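PDB 3SQR: laccase from Botrytis aclada, which couples the one-electron oxidation of phenolic substrates to the reduction of dioxygen to water at copper centres, and probably acts in lignin breakdown and detoxification. Local coordinates for residues Tyr387-Gln393 / Trp448-Glu454; His470-Ala476 / Tyr509-Lys515; Ile461-Leu467 / Asp500-Gly506; Asn518-Leu524 / Ala537-Ser543. All blocks are in the same frame, centred on the assembly; numbering follows the deposited sequence.

All four contacts pair strands of the chain's last cupredoxin-like domain. Contact 1 comes first, closing a 54-residue excursion between 387-393 and 448-454. The chain then crosses into the second sheet at 461-467 and returns to the first at 470-476. Their partners follow in the same order, 500-506 and then 509-515, so contacts 3 and 2, each closing a 32-residue span, cross instead of nesting. Contact 4, between 518-524 and 537-543, is a short closure near the end. Contacts 1 and 2 share one sheet, where strands 448-455 and 509-515 are neighbours. Contacts 3 and 4 share the other, joined through 463-467 and 520-526, and their side chains pack against the first.

Contact 1. Residues Tyr387-Gln393 / Trp448-Glu454; sequences YSLVDEQ and WVVYVIE. With NAG (2-acetamido-2-deoxy-beta-D-glucopyranose), chain I.
With chi1 at 68°, the CG of Tyr387 stands between its backbone N and carbonyl carbon, and this lays the ring over Val450. Val450 CG2 sits over the middle of one face, 3.6 Å from the centroid of the Tyr387 ring, in a CH-pi contact. On the other face of the sheet the CG of Tyr451 is anti to the backbone N (chi1 176°), and the ring reaches across to Glu392 of the neighbouring strand. There Tyr451 OH donates to Glu392 OE1 at 2.7 Å, using the anti lone pair of that oxygen. OE1 lies at the ring edge, in its plane, while the carboxylate is turned 65° from the ring. Val390 CG1 packs near the same edge, 3.8 Å from Tyr451 CD1. The two strands run parallel, hydrogen-bonded from Ser388 N to Glu454 N, the parallel pairing of the first and third strands of this sheet in a cupredoxin-like Greek-key domain; strand 509-515 flanks 448-454 on its other edge. Beyond Leu389 and Val452 the face with Tyr387 turns acidic: Asp391 OD1 and Glu454 OE2 are 2.5 Å apart, so one of the two acids probably holds a proton. Gln393 NE2 adds a weak hydrogen bond to Glu454 OE2 at 3.3 Å. The N-acetylglucosamine of a glycan lies beside this end, its N2 donating to the backbone Asp391 O at 2.6 Å.

Contact 2. Residues His470-Ala476 / Tyr509-Lys515; sequences HDFFIVA and YLAIAFK
Ala511 O takes two backbone donors from the opposite strand. Val475 N approaches at 2.9 Å in a weak, bent bond, and Ala476 N reaches the same Ala511 O at 3.3 Å on a lone pair in the carbonyl plane. Ala511 N answers with a nearly straight bond to Ala476 O at 2.8 Å. Further along, Phe473 and Ala513 form a hydrogen-bonded antiparallel pair. On the face with Ile512 and Ile474, the CG of Phe472 stands between its backbone N and carbonyl carbon (chi1 56°), which turns the ring onto Ile512. The methyl Ile512 CG2 lies above one ring face toward its rim, 3.5 Å from Phe472 CD1. At the far end His470 lays its ring over Phe514 CD2, which is 3.6 Å from His470 CE1, with the two planes at 45°. A water bridges His470 ND1 and Lys515 N, while NE2 of the same histidine is hydrogen-bonded to Glu542. On the side of Ala511 and Ala513, Val475 CG2 meets Ala511 CB at 3.6 Å, and Val475 CG1 touches Ala513. Val475 and Ala476 thus both face Ala511, the classic beta bulge, which here breaks strand 472-478 of a cupredoxin sheet.

Contact 3. Residues Ile461-Leu467 / Asp500-Gly506; sequences IWHPIHL and DVAALPG. With CU (copper (II) ion), chain D.
Trp462 offers one indole face to Pro505 and Gly506: Pro505 CA lies 3.7 Å from the centroid of the Trp462 six-membered ring in a CH-pi contact, and Gly506 N stands above the five-membered part, 3.4 Å from Trp462 CD1. Ala503 CB meets the same indole at its edge, in plane. Backbone hydrogen bonds join the antiparallel strands through the pairs His463-Leu504 and Ile465-Ala502, with Ile465 N to Ala502 O at 2.7 Å, and Leu467 N adds one to Asp500 O. Apolar contacts line both faces, with Ile465 CG1 on Leu504 CB at 3.8 Å and Pro464 CB on Val501 CG1. Metal binding comes from the imidazoles. The CG of His463 is anti to the carbonyl carbon (chi1 -56°), carrying ND1 to a copper ion at 2.0 Å; Cys526 and His531 complete this site, consistent with type 1 copper. His466 is part of another copper centre, with His170, His468 and His525 around it, and is probably the type 2 ligand. Its ring edge faces Asp500 O, 3.2 Å from His466 CD2, while Asp500 OD2 forms a salt bridge with Arg310 and OD1 a hydrogen bond with His126, a copper ligand. Strand 501-504 forms an edge of the five-stranded sheet; 463-467 lies between it and 520-526, with Phe472 and Leu510 of the other sheet packed against Ala502 and Ile465.

Contact 4. Residues Asn518-Leu524 / Ala537-Ser543; sequences NPGSWLL and AMQFVES
Polar side-chain bonds gather at the Asn518 end. Glu542 has an extended chain, CG anti to the backbone N (chi1 -179°), which carries the carboxylate to Asn518. Asn518 N donates to Glu542 OE2 at 2.9 Å, coming from above the carboxylate plane. Trp522 NE1, in turn, binds Asn518 O at 2.7 Å, nearly in the indole plane, which restrains the ring's rotation. Glu542 OE1 lies at the indole edge, 3.3 Å from Trp522 CD1. Backbone bonds run the length of the antiparallel pair, through Gly520-Glu542, Trp522-Phe540 and Leu524-Met538. Gly520 C lies over the rim of one indole face; with no CB the residue keeps clear of Trp522 CZ2, and its backbone angles by themselves call for glycine. Apolar contacts take over at the other end. Leu524 CB touches Met538 SD at 3.6 Å, and Leu524 CD1 comes to the edge of the Phe540 ring, 3.9 Å from CE2. The bent chain of Met538 brings its CE over a face of that same ring. Tyr451 and Phe514 from the facing sheet close on Phe540, as expected for the interior of a cupredoxin sandwich. The buried Glu542 carboxylate stands close to another acceptor, Asn518 O, 3.1 Å from Glu542 OE1; this would tend to disfavour its charge, and the bonds to Asn518 N and His470 probably offset that cost.

Contact 1. Residues Tyr387-Gln393 / Trp448-Glu454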
# COMPACT_ATOMS: atom_id res chain seq x y z
N TYR A 387 -8.11 23.79 11.18
CA TYR A 387 -6.99 23.47 10.33
C TYR A 387 -6.30 24.61 9.59
O TYR A 387 -6.87 25.73 9.42
CB TYR A 387 -7.47 22.38 9.34
CG TYR A 387 -8.48 22.84 8.34
CD1 TYR A 387 -8.11 23.52 7.18
CD2 TYR A 387 -9.84 22.60 8.55
CE1 TYR A 387 -9.07 23.94 6.25
CE2 TYR A 387 -10.80 23.00 7.65
CZ TYR A 387 -10.43 23.69 6.50
OH TYR A 387 -11.44 24.08 5.62
N SER A 388 -5.08 24.36 9.15
CA SER A 388 -4.45 25.18 8.12
C SER A 388 -4.53 24.39 6.81
O SER A 388 -4.49 23.16 6.84
CB SER A 388 -3.01 25.49 8.44
OG SER A 388 -2.18 24.38 8.18
N LEU A 389 -4.73 25.10 5.71
CA LEU A 389 -4.88 24.46 4.41
C LEU A 389 -3.60 24.58 3.60
O LEU A 389 -3.02 25.64 3.44
CB LEU A 389 -6.05 25.08 3.67
CG LEU A 389 -6.43 24.21 2.44
CD1 LEU A 389 -7.93 24.12 2.25
CD2 LEU A 389 -5.68 24.69 1.24
N VAL A 390 -3.13 23.47 3.06
CA VAL A 390 -1.98 23.50 2.20
C VAL A 390 -2.46 23.00 0.86
O VAL A 390 -3.12 21.99 0.80
CB VAL A 390 -0.85 22.61 2.72
CG1 VAL A 390 0.19 22.37 1.66
CG2 VAL A 390 -0.22 23.23 4.00
N ASP A 391 -2.10 23.70 -0.20
CA ASP A 391 -2.58 23.35 -1.53
C ASP A 391 -1.38 23.04 -2.39
O ASP A 391 -0.39 23.79 -2.42
CB ASP A 391 -3.43 24.48 -2.18
CG ASP A 391 -3.76 24.17 -3.68
OD1 ASP A 391 -4.67 23.38 -3.90
OD2 ASP A 391 -3.07 24.68 -4.59
N GLU A 392 -1.45 21.92 -3.09
CA GLU A 392 -0.43 21.56 -4.02
C GLU A 392 -1.06 21.00 -5.29
O GLU A 392 -2.17 20.48 -5.28
CB GLU A 392 0.56 20.59 -3.38
CG GLU A 392 1.44 21.34 -2.32
CD GLU A 392 2.72 20.69 -2.08
OE1 GLU A 392 2.73 19.44 -1.91
OE2 GLU A 392 3.72 21.43 -2.02
N GLN A 393 -0.32 21.16 -6.37
CA GLN A 393 -0.82 20.91 -7.71
C GLN A 393 0.09 20.02 -8.47
O GLN A 393 1.29 20.27 -8.64
CB GLN A 393 -1.01 22.24 -8.45
CG GLN A 393 -1.89 23.20 -7.67
CD GLN A 393 -2.01 24.54 -8.37
OE1 GLN A 393 -1.13 24.94 -9.12
NE2 GLN A 393 -3.08 25.21 -8.13
N TRP A 448 -4.70 20.79 13.11
CA TRP A 448 -4.94 19.97 11.91
C TRP A 448 -4.42 20.64 10.68
O TRP A 448 -4.28 21.89 10.61
CB TRP A 448 -6.42 19.71 11.74
CG TRP A 448 -6.98 18.88 12.76
CD1 TRP A 448 -7.29 19.25 14.04
CD2 TRP A 448 -7.35 17.50 12.63
NE1 TRP A 448 -7.82 18.18 14.71
CE2 TRP A 448 -7.83 17.08 13.89
CE3 TRP A 448 -7.28 16.57 11.60
CZ2 TRP A 448 -8.29 15.80 14.12
CZ3 TRP A 448 -7.73 15.29 11.83
CH2 TRP A 448 -8.23 14.91 13.09
N VAL A 449 -4.08 19.80 9.70
CA VAL A 449 -3.80 20.25 8.36
C VAL A 449 -4.78 19.62 7.39
O VAL A 449 -5.11 18.45 7.56
CB VAL A 449 -2.35 19.96 7.92
CG1 VAL A 449 -1.99 18.49 8.06
CG2 VAL A 449 -2.17 20.41 6.48
N VAL A 450 -5.32 20.42 6.47
CA VAL A 450 -6.02 19.91 5.28
C VAL A 450 -5.06 20.11 4.12
O VAL A 450 -4.55 21.22 3.84
CB VAL A 450 -7.35 20.54 4.99
CG1 VAL A 450 -7.86 20.11 3.56
CG2 VAL A 450 -8.35 20.17 6.03
N TYR A 451 -4.72 19.00 3.49
CA TYR A 451 -3.81 19.01 2.39
C TYR A 451 -4.65 18.72 1.16
O TYR A 451 -5.36 17.70 1.09
CB TYR A 451 -2.73 17.92 2.55
CG TYR A 451 -1.80 17.82 1.39
CD1 TYR A 451 -0.83 18.77 1.16
CD2 TYR A 451 -1.86 16.72 0.53
CE1 TYR A 451 0.04 18.65 0.12
CE2 TYR A 451 -0.99 16.62 -0.53
CZ TYR A 451 -0.04 17.58 -0.73
OH TYR A 451 0.83 17.46 -1.80
N VAL A 452 -4.62 19.66 0.23
CA VAL A 452 -5.40 19.53 -1.00
C VAL A 452 -4.40 19.29 -2.11
O VAL A 452 -3.52 20.07 -2.34
CB VAL A 452 -6.25 20.82 -1.35
CG1 VAL A 452 -6.97 20.61 -2.71
CG2 VAL A 452 -7.34 21.08 -0.32
N ILE A 453 -4.57 18.19 -2.83
CA ILE A 453 -3.71 17.92 -3.93
C ILE A 453 -4.63 17.89 -5.17
O ILE A 453 -5.67 17.24 -5.19
CB ILE A 453 -2.91 16.61 -3.77
CG1 ILE A 453 -1.97 16.44 -4.97
CG2 ILE A 453 -3.83 15.42 -3.48
CD1 ILE A 453 -0.89 15.39 -4.78
N GLU A 454 -4.24 18.69 -6.13
CA GLU A 454 -4.99 18.93 -7.35
C GLU A 454 -4.34 18.28 -8.51
O GLU A 454 -3.12 18.35 -8.71
CB GLU A 454 -5.03 20.42 -7.64
CG GLU A 454 -5.68 21.24 -6.59
CD GLU A 454 -5.75 22.68 -7.06
OE1 GLU A 454 -6.24 22.89 -8.19
OE2 GLU A 454 -5.27 23.56 -6.30
C1 NAG I . 1.35 25.56 -4.83
C2 NAG I . 1.31 26.30 -3.50
C3 NAG I . -0.06 26.94 -3.34
C4 NAG I . -0.39 27.81 -4.54
C5 NAG I . -0.36 26.92 -5.78
C6 NAG I . -0.74 27.71 -7.05
C7 NAG I . 2.71 25.49 -1.63
C8 NAG I . 2.85 24.58 -0.43
N2 NAG I . 1.59 25.45 -2.32
O3 NAG I . 0.01 27.71 -2.17
O4 NAG I . -1.69 28.32 -4.38
O5 NAG I . 0.97 26.45 -5.88
O6 NAG I . 0.21 28.75 -7.18
O7 NAG I . 3.65 26.23 -1.91

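Contact 2. Residues His470-Ala476 / Tyr509-Lys515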
# COMPACT_ATOMS: atom_id res chain seq x y z
N HIS A 470 0.43 8.70 9.18
CA HIS A 470 -0.90 9.15 9.51
C HIS A 470 -1.95 8.39 8.78
O HIS A 470 -1.80 8.12 7.58
CB HIS A 470 -1.18 10.61 9.12
CG HIS A 470 -0.24 11.58 9.72
ND1 HIS A 470 -0.54 12.24 10.87
CD2 HIS A 470 1.02 11.96 9.37
CE1 HIS A 470 0.47 13.03 11.20
NE2 HIS A 470 1.43 12.88 10.32
N ASP A 471 -3.06 8.18 9.47
CA ASP A 471 -4.32 8.03 8.75
C ASP A 471 -4.85 9.40 8.44
O ASP A 471 -4.77 10.29 9.29
CB ASP A 471 -5.39 7.35 9.55
CG ASP A 471 -5.14 5.86 9.75
OD1 ASP A 471 -4.36 5.25 9.04
OD2 ASP A 471 -5.81 5.33 10.60
N PHE A 472 -5.36 9.60 7.23
CA PHE A 472 -5.96 10.88 6.88
C PHE A 472 -7.46 10.78 6.80
O PHE A 472 -8.00 9.68 6.71
CB PHE A 472 -5.36 11.47 5.63
CG PHE A 472 -5.44 10.58 4.43
CD1 PHE A 472 -6.65 10.18 3.90
CD2 PHE A 472 -4.29 10.13 3.85
CE1 PHE A 472 -6.67 9.35 2.79
CE2 PHE A 472 -4.31 9.32 2.72
CZ PHE A 472 -5.47 8.93 2.22
N PHE A 473 -8.09 11.95 6.78
CA PHE A 473 -9.54 12.05 6.67
C PHE A 473 -9.83 12.58 5.30
O PHE A 473 -9.23 13.60 4.88
CB PHE A 473 -10.00 13.07 7.71
CG PHE A 473 -9.85 12.63 9.13
CD1 PHE A 473 -8.63 12.49 9.75
CD2 PHE A 473 -10.98 12.35 9.89
CE1 PHE A 473 -8.56 12.11 11.11
CE2 PHE A 473 -10.88 12.00 11.21
CZ PHE A 473 -9.71 11.86 11.80
N ILE A 474 -10.66 11.88 4.54
CA ILE A 474 -10.99 12.32 3.20
C ILE A 474 -12.11 13.37 3.31
O ILE A 474 -13.28 13.02 3.35
CB ILE A 474 -11.43 11.18 2.36
CG1 ILE A 474 -10.37 10.05 2.36
CG2 ILE A 474 -11.75 11.68 0.95
CD1 ILE A 474 -10.72 8.90 1.34
N VAL A 475 -11.70 14.62 3.45
CA VAL A 475 -12.69 15.70 3.59
C VAL A 475 -13.37 16.05 2.23
O VAL A 475 -14.50 16.54 2.18
CB VAL A 475 -12.16 16.88 4.34
CG1 VAL A 475 -11.64 16.33 5.78
CG2 VAL A 475 -11.11 17.69 3.62
N ALA A 476 -12.70 15.70 1.15
CA ALA A 476 -13.25 15.86 -0.20
C ALA A 476 -12.47 14.98 -1.16
O ALA A 476 -11.25 14.91 -1.15
CB ALA A 476 -13.13 17.33 -0.66
N TYR A 509 -9.58 16.87 -7.42
CA TYR A 509 -8.74 17.09 -6.24
C TYR A 509 -9.12 16.17 -5.09
O TYR A 509 -10.22 15.67 -4.97
CB TYR A 509 -8.76 18.58 -5.84
CG TYR A 509 -10.10 19.03 -5.36
CD1 TYR A 509 -11.04 19.55 -6.23
CD2 TYR A 509 -10.41 19.00 -3.99
CE1 TYR A 509 -12.27 19.96 -5.77
CE2 TYR A 509 -11.62 19.41 -3.53
CZ TYR A 509 -12.55 19.90 -4.43
OH TYR A 509 -13.75 20.33 -3.91
N LEU A 510 -8.14 15.96 -4.24
CA LEU A 510 -8.30 15.21 -3.05
C LEU A 510 -7.86 16.11 -1.90
O LEU A 510 -6.77 16.66 -1.94
CB LEU A 510 -7.40 13.98 -3.14
CG LEU A 510 -7.27 13.16 -1.87
CD1 LEU A 510 -8.63 12.47 -1.50
CD2 LEU A 510 -6.11 12.14 -1.98
N ALA A 511 -8.77 16.26 -0.94
CA ALA A 511 -8.50 17.06 0.24
C ALA A 511 -8.49 16.08 1.40
O ALA A 511 -9.50 15.49 1.73
CB ALA A 511 -9.59 18.16 0.42
N ILE A 512 -7.30 15.93 1.99
CA ILE A 512 -7.08 15.01 3.10
C ILE A 512 -6.62 15.78 4.31
O ILE A 512 -5.72 16.60 4.21
CB ILE A 512 -6.06 13.88 2.73
CG1 ILE A 512 -4.74 14.43 2.26
CG2 ILE A 512 -6.67 12.89 1.72
CD1 ILE A 512 -3.63 13.36 2.24
N ALA A 513 -7.23 15.51 5.43
CA ALA A 513 -6.88 16.13 6.70
C ALA A 513 -6.15 15.14 7.59
O ALA A 513 -6.46 13.94 7.62
CB ALA A 513 -8.18 16.59 7.40
N PHE A 514 -5.18 15.64 8.34
CA PHE A 514 -4.61 14.85 9.43
C PHE A 514 -4.11 15.79 10.52
O PHE A 514 -4.01 16.98 10.29
CB PHE A 514 -3.49 13.95 8.91
CG PHE A 514 -2.40 14.68 8.18
CD1 PHE A 514 -2.48 14.92 6.82
CD2 PHE A 514 -1.24 15.10 8.86
CE1 PHE A 514 -1.54 15.58 6.17
CE2 PHE A 514 -0.24 15.72 8.16
CZ PHE A 514 -0.37 15.94 6.82
N LYS A 515 -4.01 15.25 11.73
CA LYS A 515 -3.63 16.00 12.91
C LYS A 515 -2.14 16.02 13.08
O LYS A 515 -1.43 15.02 12.78
CB LYS A 515 -4.30 15.38 14.12
CG LYS A 515 -4.26 16.30 15.32
CD LYS A 515 -5.10 15.80 16.40
CE LYS A 515 -5.01 16.78 17.57
NZ LYS A 515 -5.68 16.18 18.73
O HOH W 1 -3.16 12.24 12.27

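Contact 3. Residues Ile461-Leu467 / Asp500-Gly506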
# COMPACT_ATOMS: atom_id res chain seq x y z
N ILE A 461 -5.94 10.73 -14.80
CA ILE A 461 -5.60 9.47 -14.10
C ILE A 461 -6.04 9.55 -12.63
O ILE A 461 -5.88 10.58 -12.01
CB ILE A 461 -4.12 9.16 -14.16
CG1 ILE A 461 -3.67 8.81 -15.62
CG2 ILE A 461 -3.84 7.94 -13.21
CD1 ILE A 461 -2.18 9.05 -15.92
N TRP A 462 -6.61 8.47 -12.08
CA TRP A 462 -6.95 8.45 -10.63
C TRP A 462 -5.77 7.89 -9.82
O TRP A 462 -5.51 6.67 -9.86
CB TRP A 462 -8.21 7.59 -10.40
CG TRP A 462 -9.44 8.24 -10.88
CD1 TRP A 462 -9.72 8.58 -12.17
CD2 TRP A 462 -10.58 8.63 -10.10
NE1 TRP A 462 -10.98 9.12 -12.24
CE2 TRP A 462 -11.51 9.20 -10.98
CE3 TRP A 462 -10.89 8.54 -8.74
CZ2 TRP A 462 -12.75 9.69 -10.55
CZ3 TRP A 462 -12.14 9.05 -8.30
CH2 TRP A 462 -13.04 9.60 -9.21
N HIS A 463 -5.00 8.78 -9.17
CA HIS A 463 -3.72 8.46 -8.56
C HIS A 463 -3.93 8.02 -7.11
O HIS A 463 -4.52 8.77 -6.34
CB HIS A 463 -2.74 9.65 -8.55
CG HIS A 463 -2.47 10.22 -9.90
ND1 HIS A 463 -1.41 9.82 -10.67
CD2 HIS A 463 -3.13 11.16 -10.63
CE1 HIS A 463 -1.43 10.47 -11.83
NE2 HIS A 463 -2.44 11.32 -11.81
N PRO A 464 -3.53 6.78 -6.77
CA PRO A 464 -3.68 6.31 -5.37
C PRO A 464 -2.66 6.99 -4.46
O PRO A 464 -1.45 6.73 -4.54
CB PRO A 464 -3.42 4.82 -5.48
CG PRO A 464 -2.44 4.72 -6.68
CD PRO A 464 -2.94 5.75 -7.64
N ILE A 465 -3.13 7.93 -3.65
CA ILE A 465 -2.17 8.75 -2.91
C ILE A 465 -2.07 8.13 -1.53
O ILE A 465 -3.09 7.90 -0.84
CB ILE A 465 -2.71 10.20 -2.75
CG1 ILE A 465 -2.90 10.83 -4.14
CG2 ILE A 465 -1.81 11.02 -1.81
CD1 ILE A 465 -1.60 10.94 -4.92
N HIS A 466 -0.83 7.84 -1.14
CA HIS A 466 -0.53 7.25 0.14
C HIS A 466 0.19 8.29 0.99
O HIS A 466 1.17 8.90 0.53
CB HIS A 466 0.42 6.07 -0.08
CG HIS A 466 0.93 5.47 1.20
ND1 HIS A 466 2.18 4.90 1.33
CD2 HIS A 466 0.30 5.28 2.37
CE1 HIS A 466 2.32 4.47 2.56
NE2 HIS A 466 1.18 4.69 3.21
N LEU A 467 -0.28 8.46 2.21
CA LEU A 467 0.38 9.31 3.21
C LEU A 467 1.00 8.45 4.29
O LEU A 467 0.35 7.62 4.86
CB LEU A 467 -0.65 10.22 3.90
CG LEU A 467 -0.11 11.08 5.08
CD1 LEU A 467 1.00 12.01 4.67
CD2 LEU A 467 -1.20 11.97 5.70
N ASP A 500 -5.40 5.33 4.75
CA ASP A 500 -4.05 5.84 4.38
C ASP A 500 -3.67 5.87 2.91
O ASP A 500 -2.66 6.47 2.54
CB ASP A 500 -2.97 5.07 5.20
CG ASP A 500 -2.95 3.58 4.93
OD1 ASP A 500 -2.65 3.23 3.77
OD2 ASP A 500 -3.27 2.79 5.88
N VAL A 501 -4.55 5.33 2.06
CA VAL A 501 -4.38 5.47 0.59
C VAL A 501 -5.72 5.90 0.01
O VAL A 501 -6.76 5.29 0.28
CB VAL A 501 -3.91 4.18 -0.12
CG1 VAL A 501 -3.87 4.39 -1.60
CG2 VAL A 501 -2.56 3.74 0.36
N ALA A 502 -5.74 6.97 -0.76
CA ALA A 502 -6.98 7.43 -1.40
C ALA A 502 -6.67 8.07 -2.73
O ALA A 502 -5.62 8.69 -2.94
CB ALA A 502 -7.71 8.44 -0.47
N ALA A 503 -7.59 7.91 -3.65
CA ALA A 503 -7.43 8.38 -5.00
C ALA A 503 -7.50 9.88 -5.11
O ALA A 503 -8.43 10.50 -4.59
CB ALA A 503 -8.52 7.76 -5.90
N LEU A 504 -6.51 10.44 -5.78
CA LEU A 504 -6.64 11.78 -6.38
C LEU A 504 -7.45 11.58 -7.66
O LEU A 504 -6.97 10.98 -8.62
CB LEU A 504 -5.30 12.36 -6.72
CG LEU A 504 -5.25 13.55 -7.66
CD1 LEU A 504 -6.09 14.70 -7.13
CD2 LEU A 504 -3.76 13.93 -7.86
N PRO A 505 -8.68 12.09 -7.68
CA PRO A 505 -9.48 11.85 -8.90
C PRO A 505 -8.89 12.49 -10.11
O PRO A 505 -8.47 13.59 -10.05
CB PRO A 505 -10.82 12.52 -8.57
CG PRO A 505 -10.89 12.41 -7.06
CD PRO A 505 -9.48 12.76 -6.65
N GLY A 506 -8.96 11.79 -11.25
CA GLY A 506 -8.48 12.32 -12.48
C GLY A 506 -9.18 13.63 -12.79
O GLY A 506 -10.42 13.69 -12.79
CU CU D . -0.05 8.42 -10.19

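Contact 4. Residues Asn518-Leu524 / Ala537-Ser543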
# COMPACT_ATOMS: atom_id res chain seq x y z
N ASN A 518 2.39 13.45 15.09
CA ASN A 518 3.40 12.51 14.86
C ASN A 518 4.58 13.21 14.24
O ASN A 518 4.74 13.25 13.02
CB ASN A 518 2.92 11.44 13.88
CG ASN A 518 3.80 10.21 13.89
OD1 ASN A 518 4.78 10.15 14.62
ND2 ASN A 518 3.42 9.20 13.11
N PRO A 519 5.39 13.85 15.09
CA PRO A 519 6.56 14.50 14.48
C PRO A 519 7.42 13.56 13.65
O PRO A 519 7.68 12.40 14.05
CB PRO A 519 7.33 14.99 15.70
CG PRO A 519 6.34 15.13 16.72
CD PRO A 519 5.30 14.04 16.54
N GLY A 520 7.92 14.05 12.53
CA GLY A 520 8.70 13.22 11.60
C GLY A 520 8.70 13.77 10.20
O GLY A 520 8.30 14.89 9.92
N SER A 521 9.20 12.96 9.31
CA SER A 521 9.29 13.30 7.94
C SER A 521 8.52 12.25 7.20
O SER A 521 8.98 11.11 7.09
CB SER A 521 10.74 13.29 7.53
OG SER A 521 11.34 12.07 7.88
N TRP A 522 7.38 12.67 6.68
CA TRP A 522 6.37 11.77 6.14
C TRP A 522 6.15 11.92 4.65
O TRP A 522 5.70 12.95 4.19
CB TRP A 522 5.08 11.98 6.92
CG TRP A 522 5.29 11.83 8.36
CD1 TRP A 522 5.08 12.77 9.34
CD2 TRP A 522 5.78 10.69 9.03
NE1 TRP A 522 5.39 12.30 10.53
CE2 TRP A 522 5.80 11.01 10.42
CE3 TRP A 522 6.11 9.40 8.65
CZ2 TRP A 522 6.17 10.11 11.38
CZ3 TRP A 522 6.49 8.48 9.63
CH2 TRP A 522 6.54 8.86 10.99
N LEU A 523 6.47 10.89 3.93
CA LEU A 523 6.31 10.86 2.50
C LEU A 523 4.82 10.81 2.12
O LEU A 523 4.01 10.16 2.80
CB LEU A 523 7.03 9.65 1.92
CG LEU A 523 7.09 9.57 0.39
CD1 LEU A 523 7.98 10.75 -0.16
CD2 LEU A 523 7.62 8.24 -0.07
N LEU A 524 4.45 11.52 1.06
CA LEU A 524 3.13 11.37 0.48
C LEU A 524 3.39 11.22 -1.02
O LEU A 524 4.16 11.95 -1.59
CB LEU A 524 2.26 12.59 0.73
CG LEU A 524 0.93 12.58 -0.05
CD1 LEU A 524 -0.18 13.21 0.80
CD2 LEU A 524 1.11 13.27 -1.43
N ALA A 537 5.32 12.96 -5.71
CA ALA A 537 5.53 12.79 -4.32
C ALA A 537 5.94 14.10 -3.68
O ALA A 537 6.56 14.93 -4.33
CB ALA A 537 6.64 11.72 -4.10
N MET A 538 5.65 14.22 -2.39
CA MET A 538 6.17 15.26 -1.58
C MET A 538 6.33 14.70 -0.16
O MET A 538 6.18 13.50 0.05
CB MET A 538 5.31 16.49 -1.65
CG MET A 538 3.85 16.21 -1.39
SD MET A 538 3.55 15.90 0.26
CE MET A 538 3.89 17.57 0.96
N GLN A 539 6.75 15.51 0.77
CA GLN A 539 6.87 15.04 2.12
C GLN A 539 6.61 16.15 3.10
O GLN A 539 6.88 17.30 2.82
CB GLN A 539 8.23 14.38 2.36
CG GLN A 539 9.42 15.32 2.31
CD GLN A 539 10.74 14.58 2.35
OE1 GLN A 539 11.11 13.98 3.35
NE2 GLN A 539 11.47 14.65 1.25
N PHE A 540 6.05 15.77 4.24
CA PHE A 540 5.77 16.68 5.32
C PHE A 540 6.84 16.54 6.36
O PHE A 540 7.09 15.45 6.84
CB PHE A 540 4.40 16.40 5.93
CG PHE A 540 3.29 16.54 4.96
CD1 PHE A 540 2.75 17.78 4.66
CD2 PHE A 540 2.77 15.42 4.30
CE1 PHE A 540 1.76 17.93 3.78
CE2 PHE A 540 1.70 15.54 3.37
CZ PHE A 540 1.20 16.78 3.10
N VAL A 541 7.50 17.66 6.69
CA VAL A 541 8.42 17.65 7.81
C VAL A 541 7.58 18.29 8.86
O VAL A 541 7.25 19.50 8.84
CB VAL A 541 9.75 18.35 7.53
CG1 VAL A 541 10.53 18.57 8.88
CG2 VAL A 541 10.59 17.53 6.46
N GLU A 542 7.09 17.41 9.72
CA GLU A 542 6.14 17.71 10.74
C GLU A 542 6.79 17.91 12.12
O GLU A 542 7.40 16.99 12.68
CB GLU A 542 5.12 16.53 10.85
CG GLU A 542 4.04 16.74 11.90
CD GLU A 542 3.05 15.62 11.90
OE1 GLU A 542 3.07 14.86 10.91
OE2 GLU A 542 2.41 15.41 12.92
N SER A 543 6.60 19.09 12.68
CA SER A 543 7.04 19.34 14.06
C SER A 543 8.48 18.90 14.26
O SER A 543 8.84 18.17 15.19
CB SER A 543 6.10 18.64 15.03
OG SER A 543 4.80 19.12 14.80